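D-alanyl-D-alanine carboxypeptidase DacD (Escherichia coli, PDB 5FSR) removes the C-terminal D-alanine from peptidoglycan precursor peptides, a serine DD-carboxypeptidase reaction of cell wall biogenesis. Local coordinates at residues Glu56-Thr70 with Thr169-Tyr183. Residues are numbered along the deposited sequence; the frame is centred on the assembly and turned at random.
Sequences EHQQRNPASLTKLMT and TVHGLDAPGQHSSAY
Gln178 reaches in between Asn61 and Thr66, its chain extended beyond CG (chi2 179°) to carry the amide across, and that amide is held at both ends. NE2 of Gln178 gives a hydrogen bond of 2.9 Å to OD1 of Asn61, the two amide planes turned 74° apart. OG1 of Thr66 donates to OE1 of Gln178 at 2.6 Å, from above the plane of the Gln178 carbonyl rather than along a lone pair. The two bonds fix which way round the amide sits. OD1 of Asn61 also accepts from N of Ala63, closing an Asx turn, and the ring of Pro62 packs against the Gln178 chain.

One helical turn beyond Thr66, OG1 of Thr70 donates a hydrogen bond to O of Val170, 2.8 Å away, and CE of Lys67 passes 3.5 Å from O of His171. Gly172, at a positive phi, brings its CA to 4.0 Å from both O of Ala63 and CB of Thr66. Ser64 to Lys67 form the Ser-x-x-Lys motif of the penicillin-binding proteins; as in its relatives, Ser64 is probably the acylated nucleophile and Lys67 the proton acceptor, and NZ of Lys67 is hydrogen-bonded to OG of Ser130.

Toward Glu56 the packing gives way to backbone pairing and more exposed side chains. Arg60 and Ser180 form a single antiparallel bridge with both bonds made, and N of Tyr183, in the first turn of helix 182-193, donates to O of Glu56. A water joins O of Gln58 to N of Ala182. On the outside, the Gln59 amide lies nearly flat over the His179 ring, planes 14° apart; ND1 of His179 bonds O of Asp164. NE2 of His57 lies 3.8 Å from CG of Tyr183, over one face of that ring.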
loop_
_atom_site.group_PDB
_atom_site.type_symbol
_atom_site.label_atom_id
_atom_site.label_comp_id
_atom_site.label_asym_id
_atom_site.label_seq_id
_atom_site.Cartn_x
_atom_site.Cartn_y
_atom_site.Cartn_z
ATOM N N GLU A 56 -13.350 3.708 8.026
ATOM C CA GLU A 56 -11.960 3.469 7.667
ATOM C C GLU A 56 -11.028 3.094 8.822
ATOM O O GLU A 56 -9.904 2.601 8.562
ATOM C CB GLU A 56 -11.372 4.654 6.933
ATOM C CG GLU A 56 -11.207 5.901 7.789
ATOM C CD GLU A 56 -12.257 6.967 7.521
ATOM O OE1 GLU A 56 -13.415 6.585 7.220
ATOM O OE2 GLU A 56 -11.914 8.168 7.633
ATOM N N HIS A 57 -11.449 3.375 10.057
ATOM C CA HIS A 57 -10.632 3.145 11.238
ATOM C C HIS A 57 -11.089 1.902 12.015
ATOM O O HIS A 57 -10.432 1.509 12.994
ATOM C CB HIS A 57 -10.632 4.391 12.176
ATOM C CG HIS A 57 -9.862 5.572 11.644
ATOM N ND1 HIS A 57 -10.474 6.680 11.083
ATOM C CD2 HIS A 57 -8.527 5.807 11.564
ATOM C CE1 HIS A 57 -9.555 7.548 10.694
ATOM N NE2 HIS A 57 -8.365 7.038 10.965
ATOM N N GLN A 58 -12.184 1.257 11.602
ATOM C CA GLN A 58 -12.601 0.035 12.270
ATOM C C GLN A 58 -11.472 -1.010 12.211
ATOM O O GLN A 58 -10.876 -1.235 11.151
ATOM C CB GLN A 58 -13.913 -0.520 11.680
ATOM C CG GLN A 58 -14.165 -1.998 11.925
ATOM C CD GLN A 58 -15.539 -2.467 11.552
ATOM O OE1 GLN A 58 -16.400 -1.675 11.237
ATOM N NE2 GLN A 58 -15.770 -3.794 11.642
ATOM N N GLN A 59 -11.188 -1.620 13.369
ATOM C CA GLN A 59 -10.213 -2.695 13.493
ATOM C C GLN A 59 -10.811 -3.957 12.897
ATOM O O GLN A 59 -11.876 -4.408 13.303
ATOM C CB GLN A 59 -9.768 -2.917 14.957
ATOM C CG GLN A 59 -9.026 -1.721 15.558
ATOM C CD GLN A 59 -8.251 -2.023 16.848
ATOM O OE1 GLN A 59 -8.203 -3.171 17.333
ATOM N NE2 GLN A 59 -7.574 -1.000 17.375
ATOM N N ARG A 60 -10.096 -4.503 11.919
ATOM C CA ARG A 60 -10.486 -5.696 11.172
ATOM C C ARG A 60 -9.233 -6.527 10.995
ATOM O O ARG A 60 -8.152 -6.000 10.725
ATOM C CB ARG A 60 -11.029 -5.333 9.793
ATOM C CG ARG A 60 -12.115 -4.269 9.813
ATOM C CD ARG A 60 -12.530 -3.864 8.412
ATOM N NE ARG A 60 -13.400 -4.893 7.890
ATOM C CZ ARG A 60 -14.734 -4.865 7.808
ATOM N NH1 ARG A 60 -15.437 -3.791 8.130
ATOM N NH2 ARG A 60 -15.368 -5.953 7.345
ATOM N N ASN A 61 -9.370 -7.832 11.122
ATOM C CA ASN A 61 -8.268 -8.737 10.844
ATOM C C ASN A 61 -7.859 -8.657 9.374
ATOM O O ASN A 61 -8.671 -8.989 8.544
ATOM C CB ASN A 61 -8.682 -10.159 11.213
ATOM C CG ASN A 61 -7.502 -11.070 11.408
ATOM O OD1 ASN A 61 -6.537 -11.048 10.632
ATOM N ND2 ASN A 61 -7.552 -11.864 12.482
ATOM N N PRO A 62 -6.594 -8.245 9.071
ATOM C CA PRO A 62 -6.116 -8.161 7.686
ATOM C C PRO A 62 -5.842 -9.499 6.948
ATOM O O PRO A 62 -5.743 -9.489 5.703
ATOM C CB PRO A 62 -4.792 -7.371 7.824
ATOM C CG PRO A 62 -4.282 -7.734 9.160
ATOM C CD PRO A 62 -5.476 -8.020 10.017
ATOM N N ALA A 63 -5.720 -10.611 7.678
ATOM C CA ALA A 63 -5.344 -11.929 7.116
ATOM C C ALA A 63 -4.016 -11.811 6.343
ATOM O O ALA A 63 -3.068 -11.246 6.899
ATOM C CB ALA A 63 -6.467 -12.547 6.293
ATOM N N SER A 64 -3.924 -12.313 5.103
ATOM C CA SER A 64 -2.648 -12.283 4.331
ATOM C C SER A 64 -2.076 -10.877 4.088
ATOM O O SER A 64 -0.868 -10.740 3.854
ATOM C CB SER A 64 -2.791 -13.026 2.980
ATOM O OG SER A 64 -3.773 -12.437 2.166
ATOM N N LEU A 65 -2.920 -9.852 4.152
ATOM C CA LEU A 65 -2.485 -8.470 3.967
ATOM C C LEU A 65 -1.403 -8.020 4.938
ATOM O O LEU A 65 -0.633 -7.104 4.629
ATOM C CB LEU A 65 -3.684 -7.523 4.041
ATOM C CG LEU A 65 -4.720 -7.731 2.939
ATOM C CD1 LEU A 65 -5.894 -6.782 3.106
ATOM C CD2 LEU A 65 -4.086 -7.606 1.548
ATOM N N THR A 66 -1.333 -8.646 6.095
ATOM C CA THR A 66 -0.144 -8.548 6.929
ATOM C C THR A 66 1.189 -8.655 6.116
ATOM O O THR A 66 2.153 -7.986 6.432
ATOM C CB THR A 66 -0.226 -9.599 8.068
ATOM O OG1 THR A 66 -1.291 -9.227 8.960
ATOM C CG2 THR A 66 1.091 -9.760 8.830
ATOM N N LYS A 67 1.213 -9.431 5.046
ATOM C CA LYS A 67 2.409 -9.549 4.182
ATOM C C LYS A 67 2.858 -8.309 3.486
ATOM O O LYS A 67 4.007 -8.300 3.017
ATOM C CB LYS A 67 2.268 -10.641 3.113
ATOM C CG LYS A 67 2.426 -12.027 3.689
ATOM C CD LYS A 67 1.952 -13.100 2.711
ATOM C CE LYS A 67 1.594 -14.377 3.418
ATOM N NZ LYS A 67 0.197 -14.879 3.311
ATOM N N LEU A 68 2.002 -7.280 3.402
ATOM C CA LEU A 68 2.475 -5.976 2.925
ATOM C C LEU A 68 3.506 -5.437 3.858
ATOM O O LEU A 68 4.539 -4.956 3.403
ATOM C CB LEU A 68 1.339 -4.939 2.760
ATOM C CG LEU A 68 0.257 -5.337 1.783
ATOM C CD1 LEU A 68 -0.871 -4.315 1.884
ATOM C CD2 LEU A 68 0.807 -5.430 0.373
ATOM N N MET A 69 3.216 -5.499 5.161
ATOM C CA MET A 69 4.196 -5.077 6.190
ATOM C C MET A 69 5.465 -5.901 6.159
ATOM O O MET A 69 6.570 -5.368 6.306
ATOM C CB MET A 69 3.596 -5.120 7.583
ATOM C CG MET A 69 4.534 -4.635 8.684
ATOM S SD MET A 69 5.334 -3.100 8.203
ATOM C CE MET A 69 4.330 -1.897 9.101
ATOM N N THR A 70 5.316 -7.201 5.909
ATOM C CA THR A 70 6.450 -8.129 5.898
ATOM C C THR A 70 7.378 -7.681 4.774
ATOM O O THR A 70 8.585 -7.509 5.000
ATOM C CB THR A 70 5.951 -9.588 5.774
ATOM O OG1 THR A 70 5.103 -9.895 6.903
ATOM C CG2 THR A 70 7.101 -10.601 5.620
ATOM N N THR A 169 2.408 -12.479 13.863
ATOM C CA THR A 169 3.221 -13.468 13.127
ATOM C C THR A 169 3.731 -12.851 11.852
ATOM O O THR A 169 3.147 -11.893 11.409
ATOM C CB THR A 169 2.399 -14.725 12.800
ATOM O OG1 THR A 169 1.199 -14.377 12.066
ATOM C CG2 THR A 169 2.044 -15.424 14.092
ATOM N N VAL A 170 4.789 -13.442 11.263
ATOM C CA VAL A 170 5.476 -12.884 10.058
ATOM C C VAL A 170 4.719 -13.038 8.715
ATOM O O VAL A 170 5.168 -12.536 7.689
ATOM C CB VAL A 170 6.892 -13.520 9.829
ATOM C CG1 VAL A 170 7.787 -13.312 11.037
ATOM C CG2 VAL A 170 6.798 -14.994 9.457
ATOM N N HIS A 171 3.642 -13.801 8.719
ATOM C CA HIS A 171 2.872 -14.112 7.532
ATOM C C HIS A 171 1.343 -13.934 7.695
ATOM O O HIS A 171 0.621 -14.151 6.738
ATOM C CB HIS A 171 3.157 -15.577 7.114
ATOM C CG HIS A 171 3.387 -16.507 8.262
ATOM N ND1 HIS A 171 2.441 -16.737 9.233
ATOM C CD2 HIS A 171 4.471 -17.245 8.609
ATOM C CE1 HIS A 171 2.921 -17.582 10.126
ATOM N NE2 HIS A 171 4.142 -17.926 9.759
ATOM N N GLY A 172 0.854 -13.608 8.897
ATOM C CA GLY A 172 -0.578 -13.433 9.156
ATOM C C GLY A 172 -1.338 -14.682 9.528
ATOM O O GLY A 172 -2.469 -14.619 10.034
ATOM N N LEU A 173 -0.753 -15.837 9.250
ATOM C CA LEU A 173 -1.269 -17.110 9.760
ATOM C C LEU A 173 -1.190 -17.229 11.284
ATOM O O LEU A 173 -0.377 -16.555 11.919
ATOM C CB LEU A 173 -0.540 -18.296 9.113
ATOM C CG LEU A 173 -0.402 -18.437 7.588
ATOM C CD1 LEU A 173 0.738 -19.409 7.315
ATOM C CD2 LEU A 173 -1.711 -18.896 6.953
ATOM N N ASP A 174 -2.045 -18.084 11.845
ATOM C CA ASP A 174 -2.116 -18.355 13.286
ATOM C C ASP A 174 -1.835 -17.113 14.117
ATOM O O ASP A 174 -0.936 -17.114 14.991
ATOM C CB ASP A 174 -1.159 -19.514 13.687
ATOM C CG ASP A 174 -1.491 -20.129 15.086
ATOM O OD1 ASP A 174 -2.443 -19.648 15.783
ATOM O OD2 ASP A 174 -0.786 -21.102 15.488
ATOM N N ALA A 175 -2.619 -16.057 13.833
ATOM C CA ALA A 175 -2.492 -14.756 14.479
ATOM C C ALA A 175 -3.872 -14.084 14.740
ATOM O O ALA A 175 -4.226 -13.092 14.102
ATOM C CB ALA A 175 -1.589 -13.867 13.640
ATOM N N PRO A 176 -4.633 -14.603 15.724
ATOM C CA PRO A 176 -5.941 -14.007 16.060
ATOM C C PRO A 176 -5.871 -12.625 16.745
ATOM O O PRO A 176 -6.864 -11.888 16.767
ATOM C CB PRO A 176 -6.572 -15.060 16.980
ATOM C CG PRO A 176 -5.423 -15.794 17.593
ATOM C CD PRO A 176 -4.251 -15.670 16.665
ATOM N N GLY A 177 -4.709 -12.283 17.294
ATOM C CA GLY A 177 -4.492 -10.974 17.872
ATOM C C GLY A 177 -4.263 -9.893 16.845
ATOM O O GLY A 177 -4.582 -8.752 17.103
ATOM N N GLN A 178 -3.673 -10.221 15.697
ATOM C CA GLN A 178 -3.355 -9.179 14.708
ATOM C C GLN A 178 -4.593 -8.368 14.254
ATOM O O GLN A 178 -5.700 -8.884 14.193
ATOM C CB GLN A 178 -2.635 -9.745 13.474
ATOM C CG GLN A 178 -3.577 -10.366 12.453
ATOM C CD GLN A 178 -2.889 -10.910 11.231
ATOM O OE1 GLN A 178 -1.676 -10.771 11.061
ATOM N NE2 GLN A 178 -3.674 -11.530 10.350
ATOM N N HIS A 179 -4.380 -7.107 13.913
ATOM C CA HIS A 179 -5.456 -6.235 13.424
ATOM C C HIS A 179 -4.886 -5.040 12.663
ATOM O O HIS A 179 -3.734 -4.669 12.864
ATOM C CB HIS A 179 -6.371 -5.758 14.576
ATOM C CG HIS A 179 -5.636 -5.129 15.726
ATOM N ND1 HIS A 179 -5.151 -3.835 15.694
ATOM C CD2 HIS A 179 -5.326 -5.610 16.955
ATOM C CE1 HIS A 179 -4.579 -3.546 16.849
ATOM N NE2 HIS A 179 -4.664 -4.608 17.629
ATOM N N SER A 180 -5.701 -4.486 11.764
ATOM C CA SER A 180 -5.424 -3.220 11.105
ATOM C C SER A 180 -6.744 -2.543 10.742
ATOM O O SER A 180 -7.804 -2.932 11.251
ATOM C CB SER A 180 -4.578 -3.410 9.851
ATOM O OG SER A 180 -3.914 -2.194 9.523
ATOM N N SER A 181 -6.648 -1.529 9.880
ATOM C CA SER A 181 -7.799 -0.730 9.430
ATOM C C SER A 181 -7.594 -0.423 7.962
ATOM O O SER A 181 -6.442 -0.446 7.471
ATOM C CB SER A 181 -7.857 0.577 10.202
ATOM O OG SER A 181 -6.862 1.501 9.748
ATOM N N ALA A 182 -8.688 -0.149 7.269
ATOM C CA ALA A 182 -8.621 0.262 5.873
ATOM C C ALA A 182 -7.666 1.426 5.706
ATOM O O ALA A 182 -6.765 1.369 4.898
ATOM C CB ALA A 182 -10.018 0.623 5.344
ATOM N N TYR A 183 -7.850 2.462 6.518
ATOM C CA TYR A 183 -6.958 3.617 6.552
ATOM C C TYR A 183 -5.496 3.288 6.786
ATOM O O TYR A 183 -4.654 3.715 6.011
ATOM C CB TYR A 183 -7.452 4.637 7.600
ATOM C CG TYR A 183 -6.581 5.849 7.801
ATOM C CD1 TYR A 183 -5.458 5.789 8.559
ATOM C CD2 TYR A 183 -6.914 7.075 7.227
ATOM C CE1 TYR A 183 -4.673 6.899 8.753
ATOM C CE2 TYR A 183 -6.144 8.215 7.434
ATOM C CZ TYR A 183 -5.037 8.119 8.215
ATOM O OH TYR A 183 -4.248 9.193 8.394
HETATM O O HOH W 1 -11.492 -0.572 8.371
#